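Local coordinates for protein ecto-NAD+ glycohydrolase (CD38 molecule) (Bos taurus, PDB 3GC6) that belongs to the ADP-ribosyl cyclase (CD38) family of ectoenzymes, disulfide-rich proteins with a helical region and a parallel-sheet region, at residues A[8-16]-A[129-140]; A[20-29]-A[44-55]. The protein carries 1 engineered substitution. All blocks are in the same frame, centred on the assembly; numbering follows the deposited sequence. Where two conformers were deposited one is given.

Interaction 1 of 2, residues A[8-16]-A[129-140]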
loop_
_atom_site.group_PDB
_atom_site.type_symbol
_atom_site.label_atom_id
_atom_site.label_comp_id
_atom_site.label_asym_id
_atom_site.label_seq_id
_atom_site.Cartn_x
_atom_site.Cartn_y
_atom_site.Cartn_z
ATOM N N LEU A 8 -22.646 29.585 8.200
ATOM C CA LEU A 8 -22.105 28.203 8.293
ATOM C C LEU A 8 -22.844 27.294 9.272
ATOM O O LEU A 8 -22.768 26.060 9.179
ATOM C CB LEU A 8 -20.620 28.234 8.653
ATOM C CG LEU A 8 -19.769 28.929 7.594
ATOM C CD1 LEU A 8 -18.338 29.002 8.073
ATOM C CD2 LEU A 8 -19.834 28.166 6.281
ATOM N N ASN A 9 -23.554 27.903 10.213
ATOM C CA ASN A 9 -24.254 27.128 11.217
ATOM C C ASN A 9 -25.722 26.902 10.874
ATOM O O ASN A 9 -26.495 26.523 11.738
ATOM C CB ASN A 9 -24.130 27.796 12.596
ATOM C CG ASN A 9 -24.532 26.872 13.729
ATOM O OD1 ASN A 9 -24.269 25.660 13.682
ATOM N ND2 ASN A 9 -25.172 27.436 14.773
ATOM N N ARG A 10 -26.103 27.111 9.611
ATOM C CA ARG A 10 -27.504 27.052 9.211
ATOM C C ARG A 10 -28.116 25.653 9.172
ATOM O O ARG A 10 -29.352 25.512 9.145
ATOM C CB ARG A 10 -27.694 27.727 7.851
ATOM C CG ARG A 10 -27.063 26.994 6.680
ATOM C CD ARG A 10 -27.077 27.857 5.420
ATOM N NE ARG A 10 -26.480 27.202 4.251
ATOM C CZ ARG A 10 -25.171 27.190 3.978
ATOM N NH1 ARG A 10 -24.298 27.784 4.787
ATOM N NH2 ARG A 10 -24.726 26.592 2.886
ATOM N N TRP A 11 -27.272 24.625 9.134
ATOM C CA TRP A 11 -27.785 23.278 9.020
ATOM C C TRP A 11 -28.177 22.676 10.365
ATOM O O TRP A 11 -27.735 23.131 11.419
ATOM C CB TRP A 11 -26.724 22.388 8.358
ATOM C CG TRP A 11 -26.251 22.904 7.034
ATOM C CD1 TRP A 11 -24.973 23.309 6.713
ATOM C CD2 TRP A 11 -27.032 23.052 5.838
ATOM N NE1 TRP A 11 -24.913 23.684 5.383
ATOM C CE2 TRP A 11 -26.168 23.559 4.835
ATOM C CE3 TRP A 11 -28.369 22.796 5.516
ATOM C CZ2 TRP A 11 -26.605 23.817 3.524
ATOM C CZ3 TRP A 11 -28.808 23.066 4.225
ATOM C CH2 TRP A 11 -27.924 23.570 3.243
ATOM N N HIS A 12 -28.977 21.614 10.313
ATOM C CA HIS A 12 -29.451 20.934 11.528
ATOM C C HIS A 12 -28.576 19.753 11.974
ATOM O O HIS A 12 -28.746 19.220 13.081
ATOM C CB HIS A 12 -30.884 20.437 11.326
ATOM C CG HIS A 12 -31.884 21.539 11.179
ATOM N ND1 HIS A 12 -32.109 22.189 9.986
ATOM C CD2 HIS A 12 -32.707 22.120 12.087
ATOM C CE1 HIS A 12 -33.030 23.123 10.159
ATOM N NE2 HIS A 12 -33.411 23.100 11.426
ATOM N N GLY A 13 -27.643 19.328 11.124
ATOM C CA GLY A 13 -26.784 18.227 11.500
ATOM C C GLY A 13 -25.442 18.680 12.056
ATOM O O GLY A 13 -25.038 19.834 11.912
ATOM N N ALA A 14 -24.748 17.774 12.724
ATOM C CA ALA A 14 -23.454 18.101 13.268
ATOM C C ALA A 14 -22.440 18.456 12.156
ATOM O O ALA A 14 -22.507 17.958 11.019
ATOM C CB ALA A 14 -22.932 16.921 14.098
ATOM N N GLY A 15 -21.513 19.336 12.494
ATOM C CA GLY A 15 -20.490 19.735 11.564
ATOM C C GLY A 15 -19.498 18.657 11.177
ATOM O O GLY A 15 -19.452 17.584 11.775
ATOM N N SER A 16 -18.717 18.952 10.140
ATOM C CA SER A 16 -17.689 18.026 9.678
ATOM C C SER A 16 -16.730 17.634 10.785
ATOM O O SER A 16 -16.395 18.442 11.677
ATOM C CB SER A 16 -16.868 18.633 8.536
ATOM O OG SER A 16 -17.686 18.963 7.426
ATOM N N LEU A 129 -13.711 22.211 4.612
ATOM C CA LEU A 129 -14.902 21.594 5.181
ATOM C C LEU A 129 -15.649 22.588 6.049
ATOM O O LEU A 129 -15.049 23.494 6.612
ATOM C CB LEU A 129 -14.544 20.351 5.994
ATOM C CG LEU A 129 -14.179 19.110 5.132
ATOM C CD1 LEU A 129 -12.682 19.110 4.808
ATOM C CD2 LEU A 129 -14.526 17.830 5.854
ATOM N N ASN A 130 -16.952 22.433 6.146
ATOM C CA ASN A 130 -17.722 23.189 7.112
ATOM C C ASN A 130 -17.728 22.385 8.415
ATOM O O ASN A 130 -18.405 21.369 8.531
ATOM C CB ASN A 130 -19.150 23.407 6.599
ATOM C CG ASN A 130 -20.017 24.217 7.558
ATOM O OD1 ASN A 130 -19.700 24.357 8.747
ATOM N ND2 ASN A 130 -21.107 24.748 7.045
ATOM N N ILE A 131 -16.946 22.856 9.395
ATOM C CA ILE A 131 -16.819 22.155 10.664
ATOM C C ILE A 131 -17.862 22.616 11.697
ATOM O O ILE A 131 -17.816 22.190 12.863
ATOM C CB ILE A 131 -15.394 22.331 11.273
ATOM C CG1 ILE A 131 -15.110 23.824 11.535
ATOM C CG2 ILE A 131 -14.350 21.723 10.358
ATOM C CD1 ILE A 131 -13.714 24.138 12.135
ATOM N N TRP A 132 -18.814 23.424 11.254
ATOM C CA TRP A 132 -19.811 23.996 12.171
ATOM C C TRP A 132 -21.146 23.294 12.113
ATOM O O TRP A 132 -21.741 23.018 13.146
ATOM C CB TRP A 132 -19.986 25.491 11.881
ATOM C CG TRP A 132 -18.652 26.151 11.848
ATOM C CD1 TRP A 132 -17.968 26.601 10.744
ATOM C CD2 TRP A 132 -17.797 26.376 12.970
ATOM N NE1 TRP A 132 -16.749 27.123 11.127
ATOM C CE2 TRP A 132 -16.616 26.979 12.481
ATOM C CE3 TRP A 132 -17.911 26.109 14.340
ATOM C CZ2 TRP A 132 -15.554 27.345 13.316
ATOM C CZ3 TRP A 132 -16.847 26.468 15.176
ATOM C CH2 TRP A 132 -15.697 27.108 14.652
ATOM N N SER A 133 -21.660 23.060 10.901
ATOM C CA SER A 133 -22.896 22.288 10.774
ATOM C C SER A 133 -22.886 21.667 9.396
ATOM O O SER A 133 -22.215 22.178 8.502
ATOM C CB SER A 133 -24.158 23.161 10.956
ATOM O OG SER A 133 -24.399 24.055 9.861
ATOM N N CYS A 134 -23.638 20.575 9.247
ATOM C CA CYS A 134 -23.824 19.922 7.945
ATOM C C CYS A 134 -25.285 19.544 7.799
ATOM O O CYS A 134 -25.955 19.311 8.802
ATOM C CB CYS A 134 -22.986 18.638 7.840
ATOM S SG CYS A 134 -21.200 18.953 7.638
ATOM N N PRO A 135 -25.755 19.419 6.562
ATOM C CA PRO A 135 -27.164 19.045 6.344
ATOM C C PRO A 135 -27.547 17.730 7.026
ATOM O O PRO A 135 -26.794 16.747 6.986
ATOM C CB PRO A 135 -27.276 18.915 4.822
ATOM C CG PRO A 135 -26.150 19.776 4.266
ATOM C CD PRO A 135 -25.038 19.687 5.299
ATOM N N ASP A 136 -28.722 17.742 7.657
ATOM C CA ASP A 136 -29.362 16.555 8.200
ATOM C C ASP A 136 -30.285 15.977 7.116
ATOM O O ASP A 136 -30.987 16.714 6.412
ATOM C CB ASP A 136 -30.196 16.955 9.421
ATOM C CG ASP A 136 -30.932 15.778 10.026
ATOM O OD1 ASP A 136 -30.237 14.883 10.571
ATOM O OD2 ASP A 136 -32.184 15.766 9.920
ATOM N N TRP A 137 -30.246 14.664 6.958
ATOM C CA TRP A 137 -31.011 13.977 5.927
ATOM C C TRP A 137 -32.530 14.268 6.042
ATOM O O TRP A 137 -33.219 14.470 5.032
ATOM C CB TRP A 137 -30.719 12.474 6.053
ATOM C CG TRP A 137 -31.408 11.586 5.102
ATOM C CD1 TRP A 137 -30.941 11.138 3.888
ATOM C CD2 TRP A 137 -32.681 10.959 5.303
ATOM N NE1 TRP A 137 -31.863 10.283 3.320
ATOM C CE2 TRP A 137 -32.940 10.166 4.163
ATOM C CE3 TRP A 137 -33.629 11.002 6.334
ATOM C CZ2 TRP A 137 -34.111 9.419 4.024
ATOM C CZ3 TRP A 137 -34.800 10.266 6.189
ATOM C CH2 TRP A 137 -35.028 9.487 5.040
ATOM N N ARG A 138 -33.034 14.300 7.269
ATOM C CA ARG A 138 -34.483 14.462 7.465
ATOM C C ARG A 138 -34.907 15.927 7.468
ATOM O O ARG A 138 -35.908 16.283 6.853
ATOM C CB ARG A 138 -34.935 13.760 8.748
ATOM C CG ARG A 138 -36.458 13.553 8.878
ATOM C CD ARG A 138 -36.804 12.650 10.084
ATOM N NE ARG A 138 -38.247 12.386 10.153
ATOM C CZ ARG A 138 -38.863 11.745 11.147
ATOM N NH1 ARG A 138 -38.172 11.281 12.186
ATOM N NH2 ARG A 138 -40.181 11.563 11.101
ATOM N N LYS A 139 -34.160 16.771 8.169
ATOM C CA LYS A 139 -34.547 18.177 8.340
ATOM C C LYS A 139 -34.056 19.113 7.238
ATOM O O LYS A 139 -34.647 20.181 7.021
ATOM C CB LYS A 139 -34.030 18.707 9.685
ATOM C CG LYS A 139 -34.647 18.012 10.930
ATOM C CD LYS A 139 -34.198 18.734 12.212
ATOM C CE LYS A 139 -34.576 17.961 13.490
ATOM N NZ LYS A 139 -33.555 16.929 13.810
ATOM N N ASP A 140 -32.977 18.743 6.550
ATOM C CA ASP A 140 -32.421 19.658 5.549
ATOM C C ASP A 140 -32.563 19.144 4.132
ATOM O O ASP A 140 -33.230 19.752 3.328
ATOM C CB ASP A 140 -30.957 19.993 5.841
ATOM C CG ASP A 140 -30.770 20.705 7.164
ATOM O OD1 ASP A 140 -31.498 21.705 7.428
ATOM O OD2 ASP A 140 -29.924 20.241 7.955
HETATM O O HOH W 1 -24.069 22.717 14.639
HETATM O O HOH W 2 -22.148 24.405 4.308
HETATM O O HOH W 3 -21.567 20.440 15.046
HETATM O O HOH W 4 -16.533 19.437 14.140
#

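Interaction 2 of 2, residues A[20-29]-A[44-55]. With SO4 (sulfate ion), chain I.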
loop_
_atom_site.group_PDB
_atom_site.type_symbol
_atom_site.label_atom_id
_atom_site.label_comp_id
_atom_site.label_asym_id
_atom_site.label_seq_id
_atom_site.Cartn_x
_atom_site.Cartn_y
_atom_site.Cartn_z
ATOM N N PHE A 20 -10.537 16.166 9.115
ATOM C CA PHE A 20 -11.003 15.092 8.226
ATOM C C PHE A 20 -9.922 14.619 7.281
ATOM O O PHE A 20 -9.729 13.404 7.092
ATOM C CB PHE A 20 -12.183 15.655 7.412
ATOM C CG PHE A 20 -12.772 14.693 6.426
ATOM C CD1 PHE A 20 -13.678 13.710 6.837
ATOM C CD2 PHE A 20 -12.433 14.790 5.094
ATOM C CE1 PHE A 20 -14.241 12.831 5.887
ATOM C CE2 PHE A 20 -12.994 13.935 4.159
ATOM C CZ PHE A 20 -13.873 12.945 4.574
ATOM N N GLN A 21 -9.191 15.554 6.689
ATOM C CA GLN A 21 -8.185 15.198 5.699
ATOM C C GLN A 21 -7.055 14.369 6.295
ATOM O O GLN A 21 -6.535 13.475 5.633
ATOM C CB GLN A 21 -7.615 16.458 5.054
ATOM C CG GLN A 21 -8.683 17.346 4.448
ATOM C CD GLN A 21 -9.103 18.494 5.329
ATOM O OE1 GLN A 21 -9.268 18.358 6.548
ATOM N NE2 GLN A 21 -9.295 19.663 4.702
ATOM N N LYS A 22 -6.668 14.675 7.531
ATOM C CA LYS A 22 -5.634 13.896 8.223
ATOM C C LYS A 22 -6.164 12.498 8.506
ATOM O O LYS A 22 -5.451 11.494 8.326
ATOM C CB LYS A 22 -5.213 14.549 9.529
ATOM C CG LYS A 22 -4.132 13.720 10.264
ATOM C CD LYS A 22 -3.792 14.309 11.604
ATOM C CE LYS A 22 -4.744 13.853 12.664
ATOM N NZ LYS A 22 -4.103 13.993 13.993
ATOM N N ILE A 23 -7.419 12.433 8.949
ATOM C CA ILE A 23 -7.996 11.154 9.307
ATOM C C ILE A 23 -8.077 10.251 8.075
ATOM O O ILE A 23 -7.721 9.069 8.143
ATOM C CB ILE A 23 -9.392 11.330 9.936
ATOM C CG1 ILE A 23 -9.255 12.071 11.268
ATOM C CG2 ILE A 23 -10.084 9.983 10.135
ATOM C CD1 ILE A 23 -10.570 12.627 11.802
ATOM N N ILE A 24 -8.569 10.799 6.961
ATOM C CA ILE A 24 -8.651 10.024 5.723
ATOM C C ILE A 24 -7.290 9.445 5.356
ATOM O O ILE A 24 -7.152 8.243 5.113
ATOM C CB ILE A 24 -9.151 10.886 4.557
ATOM C CG1 ILE A 24 -10.597 11.290 4.823
ATOM C CG2 ILE A 24 -9.015 10.128 3.250
ATOM C CD1 ILE A 24 -11.540 10.113 4.952
ATOM N N GLN A 25 -6.294 10.327 5.352
ATOM C CA GLN A 25 -4.906 9.994 4.974
ATOM C C GLN A 25 -4.406 8.870 5.851
ATOM O O GLN A 25 -3.913 7.845 5.356
ATOM C CB GLN A 25 -3.988 11.218 5.165
ATOM C CG GLN A 25 -2.466 10.893 4.975
ATOM C CD GLN A 25 -1.681 10.695 6.283
ATOM O OE1 GLN A 25 -1.079 9.634 6.520
ATOM N NE2 GLN A 25 -1.674 11.726 7.128
ATOM N N GLU A 26 -4.527 9.044 7.162
ATOM C CA GLU A 26 -3.995 8.056 8.077
ATOM C C GLU A 26 -4.722 6.712 7.881
ATOM O O GLU A 26 -4.097 5.642 7.874
ATOM C CB GLU A 26 -4.095 8.497 9.537
ATOM C CG GLU A 26 -3.173 9.659 9.930
ATOM C CD GLU A 26 -3.316 10.027 11.395
ATOM O OE1 GLU A 26 -4.261 9.545 12.058
ATOM O OE2 GLU A 26 -2.486 10.824 11.883
ATOM N N ARG A 27 -6.045 6.757 7.766
ATOM C CA ARG A 27 -6.813 5.517 7.610
ATOM C C ARG A 27 -6.454 4.802 6.307
ATOM O O ARG A 27 -6.395 3.569 6.259
ATOM C CB ARG A 27 -8.317 5.807 7.688
ATOM C CG ARG A 27 -8.769 6.140 9.091
ATOM C CD ARG A 27 -10.268 6.388 9.121
ATOM N NE ARG A 27 -10.755 6.581 10.486
ATOM C CZ ARG A 27 -12.045 6.668 10.817
ATOM N NH1 ARG A 27 -12.986 6.625 9.885
ATOM N NH2 ARG A 27 -12.378 6.801 12.113
ATOM N N CYS A 28 -6.222 5.556 5.248
ATOM C CA CYS A 28 -5.897 4.933 3.972
ATOM C C CYS A 28 -4.553 4.193 4.054
ATOM O O CYS A 28 -4.431 3.049 3.600
ATOM C CB CYS A 28 -5.865 5.975 2.870
ATOM S SG CYS A 28 -5.892 5.265 1.231
ATOM N N ASP A 29 -3.564 4.829 4.666
ATOM C CA ASP A 29 -2.266 4.141 4.844
ATOM C C ASP A 29 -2.418 2.908 5.720
ATOM O O ASP A 29 -1.873 1.834 5.425
ATOM C CB ASP A 29 -1.242 5.096 5.460
ATOM C CG ASP A 29 -0.775 6.182 4.480
ATOM O OD1 ASP A 29 -0.914 6.005 3.254
ATOM O OD2 ASP A 29 -0.246 7.229 4.947
ATOM N N CYS A 44 -3.016 6.382 -2.072
ATOM C CA CYS A 44 -3.800 7.056 -1.028
ATOM C C CYS A 44 -3.874 8.576 -1.157
ATOM O O CYS A 44 -4.847 9.191 -0.729
ATOM C CB CYS A 44 -3.334 6.681 0.372
ATOM S SG CYS A 44 -3.859 5.019 0.864
ATOM N N GLN A 45 -2.821 9.195 -1.699
ATOM C CA GLN A 45 -2.862 10.626 -1.962
ATOM C C GLN A 45 -3.979 10.914 -2.954
ATOM O O GLN A 45 -4.775 11.840 -2.756
ATOM C CB GLN A 45 -1.521 11.147 -2.518
ATOM C CG GLN A 45 -1.577 12.652 -2.853
ATOM C CD GLN A 45 -0.277 13.208 -3.393
ATOM O OE1 GLN A 45 0.722 12.496 -3.498
ATOM N NE2 GLN A 45 -0.280 14.508 -3.734
ATOM N N ALA A 46 -4.029 10.138 -4.033
ATOM C CA ALA A 46 -5.059 10.334 -5.049
ATOM C C ALA A 46 -6.463 10.083 -4.490
ATOM O O ALA A 46 -7.415 10.788 -4.832
ATOM C CB ALA A 46 -4.821 9.482 -6.297
ATOM N N ILE A 47 -6.602 9.035 -3.672
ATOM C CA ILE A 47 -7.901 8.739 -3.035
ATOM C C ILE A 47 -8.380 9.901 -2.148
ATOM O O ILE A 47 -9.554 10.334 -2.226
ATOM C CB ILE A 47 -7.834 7.391 -2.272
ATOM C CG1 ILE A 47 -7.833 6.252 -3.293
ATOM C CG2 ILE A 47 -9.030 7.240 -1.356
ATOM C CD1 ILE A 47 -7.323 4.901 -2.709
ATOM N N ARG A 48 -7.491 10.423 -1.306
ATOM C CA ARG A 48 -7.851 11.564 -0.470
ATOM C C ARG A 48 -8.240 12.754 -1.350
ATOM O O ARG A 48 -9.251 13.423 -1.110
ATOM C CB ARG A 48 -6.697 11.965 0.457
ATOM C CG ARG A 48 -7.025 13.111 1.395
ATOM C CD ARG A 48 -5.840 13.404 2.320
ATOM N NE ARG A 48 -4.650 13.793 1.551
ATOM C CZ ARG A 48 -3.504 13.108 1.518
ATOM N NH1 ARG A 48 -2.491 13.548 0.783
ATOM N NH2 ARG A 48 -3.360 11.993 2.218
ATOM N N GLN A 49 -7.425 13.032 -2.364
ATOM C CA GLN A 49 -7.705 14.199 -3.202
ATOM C C GLN A 49 -9.071 14.041 -3.911
ATOM O O GLN A 49 -9.844 15.017 -3.996
ATOM C CB GLN A 49 -6.563 14.422 -4.199
ATOM C CG GLN A 49 -5.326 14.968 -3.477
ATOM C CD GLN A 49 -4.105 15.013 -4.364
ATOM O OE1 GLN A 49 -4.088 14.397 -5.420
ATOM N NE2 GLN A 49 -3.076 15.742 -3.932
ATOM N N ALA A 50 -9.360 12.829 -4.404
ATOM C CA ALA A 50 -10.650 12.556 -5.071
ATOM C C ALA A 50 -11.820 12.683 -4.086
ATOM O O ALA A 50 -12.894 13.163 -4.455
ATOM C CB ALA A 50 -10.652 11.163 -5.714
ATOM N N PHE A 51 -11.628 12.204 -2.854
ATOM C CA PHE A 51 -12.693 12.291 -1.846
ATOM C C PHE A 51 -13.030 13.764 -1.621
ATOM O O PHE A 51 -14.207 14.175 -1.660
ATOM C CB PHE A 51 -12.176 11.621 -0.547
ATOM C CG PHE A 51 -13.264 11.053 0.330
ATOM C CD1 PHE A 51 -13.067 9.841 0.980
ATOM C CD2 PHE A 51 -14.469 11.716 0.509
ATOM C CE1 PHE A 51 -14.073 9.285 1.801
ATOM C CE2 PHE A 51 -15.475 11.166 1.327
ATOM C CZ PHE A 51 -15.270 9.946 1.969
ATOM N N MET A 52 -12.002 14.584 -1.379
ATOM C CA MET A 52 -12.224 16.021 -1.157
ATOM C C MET A 52 -12.865 16.691 -2.371
ATOM O O MET A 52 -13.820 17.468 -2.226
ATOM C CB MET A 52 -10.890 16.712 -0.769
ATOM C CG MET A 52 -10.191 16.000 0.402
ATOM S SD MET A 52 -11.265 16.043 1.903
ATOM C CE MET A 52 -11.502 17.723 1.959
ATOM N N SER A 53 -12.355 16.367 -3.555
ATOM C CA SER A 53 -12.850 16.980 -4.794
ATOM C C SER A 53 -14.341 16.704 -4.994
ATOM O O SER A 53 -15.081 17.546 -5.504
ATOM C CB SER A 53 -12.060 16.437 -5.982
ATOM O OG SER A 53 -10.820 17.122 -6.087
ATOM N N ALA A 54 -14.777 15.526 -4.560
ATOM C CA ALA A 54 -16.158 15.104 -4.783
ATOM C C ALA A 54 -17.147 16.113 -4.191
ATOM O O ALA A 54 -18.213 16.334 -4.781
ATOM C CB ALA A 54 -16.399 13.734 -4.190
ATOM N N PHE A 55 -16.821 16.718 -3.046
ATOM C CA PHE A 55 -17.794 17.558 -2.322
ATOM C C PHE A 55 -17.365 19.005 -2.041
ATOM O O PHE A 55 -18.213 19.892 -1.794
ATOM C CB PHE A 55 -18.264 16.876 -1.006
ATOM C CG PHE A 55 -17.222 16.865 0.090
ATOM C CD1 PHE A 55 -17.194 17.860 1.058
ATOM C CD2 PHE A 55 -16.263 15.869 0.126
ATOM C CE1 PHE A 55 -16.227 17.869 2.060
ATOM C CE2 PHE A 55 -15.269 15.867 1.135
ATOM C CZ PHE A 55 -15.270 16.868 2.108
HETATM S S SO4 I . 2.546 17.202 -3.338
HETATM O O1 SO4 I . 1.846 16.430 -4.366
HETATM O O2 SO4 I . 3.626 17.969 -3.959
HETATM O O3 SO4 I . 1.639 18.123 -2.657
HETATM O O4 SO4 I . 3.106 16.269 -2.364
#

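Interaction 1 of 2, residues A[8-16]-A[129-140]
The Trp11 indole is sandwiched between Pro135 and Arg10. On one face Pro135 CD lies 3.8 Å from the centroid of the five-membered ring, a CH-pi contact; Arg10 CG covers the opposite face, and its guanidinium is held by Gly7 O and a salt bridge to Glu123. At the indole edge stand the Asp140 carboxylate, turned 73° from the ring, and a water bridging Trp11 NE1 to Asn130 ND2. The His12 ring has Lys139 CB over a face; in the plane of that ring, His12 ND1 donates to Asp140 OD1 (2.7 Å), on its syn side but tilted out of the carboxylate plane. OD2 takes His12 N on its syn lone pair and Asp136 N on its anti one. Leu8 O accepts from Asn130 ND2 at 3.0 Å and from Ser133 OG at 2.7 Å. That hydroxyl, set between the backbone N and the carbonyl carbon (chi1 71°), also accepts from Trp11 N. Cys134 N bonds soundly to Gly13 O, the return bond being weak. Ser16 N and OG both grip Asn130 O, beside the Cys121–Cys134 disulfide. Side chains bonded to backbone groups thus clamp two mostly irregular segments, and three N-H groups, of His12 and Asp136, would probably stabilise the negative charge of Asp140.

Interaction 2 of 2, residues A[20-29]-A[44-55]
Phe20 points one ring edge at Phe51 and Met52 of helix 44-55. Its CZ comes within 4.0 Å of Phe51 CE2 in a T-shaped pair, Phe20 supplying the edge, Phe51 the face, with the planes 85° apart. Met52 SD lies in the plane of the Phe20 ring, 3.5 Å from Phe20 CE2, a Met-aromatic contact; a bend at chi2 (-61°) swings SD to this edge, and a second at chi3 turns the methyl toward Gln21, whose CG is 3.8 Å from Met52 CE. Gln21 O also touches Arg48 CD. One turn on, Ile24 lays CG1 on a face of the Phe20 ring and sends CD1 to Phe51 CE1, while its CG2 packs on the aliphatic part of Arg48. That arginine turns at chi3, bringing its guanidinium alongside CB and CG of Gln25; its NH1 bonds to Gln45 of the second subunit. Cys28 SG is joined covalently to Cys44 SG (2.1 Å), near Ile47 CD1. Asp29 brings OD1 near Cys44 CB, while its OD2 bonds to Asn43 of the second subunit. At the border Gln45 NE2 donates to sulfate O1 (2.9 Å); this ion, probably from the crystallisation liquor, also binds Gln45 and Arg48 of the second subunit. The helices run roughly antiparallel, at 144° and 9.5 Å between axes. Trp120 meets the Phe20, Phe51 and Phe55 rings, helix 69-74 packs on Ile47 and Phe51, and Leu114 of helix 110-115 touches Ile24, Cys28 and Ile47.

Overall arrangement
Interaction 2 is a buried helix pair, whereas interaction 1 is only partly buried and joins the N-terminal segment to the mid-chain loop 129-140. Along the chain the helix pair is nested within the loop that interaction 1 closes, and strand 13-14 leads into helix 20-35. Leu129 joins the two: its CD1 lies 3.4 Å from Met52 CE, and its side chain also packs on Phe20, Gln21 and Phe55. Their chemistry differs accordingly. Interaction 1 depends largely on hydrogen bonds and bridging waters, with Trp11 packed on Pro135, while interaction 2 is held by aromatic and aliphatic packing and its own disulfide, with polar side chains at its border meeting the second subunit.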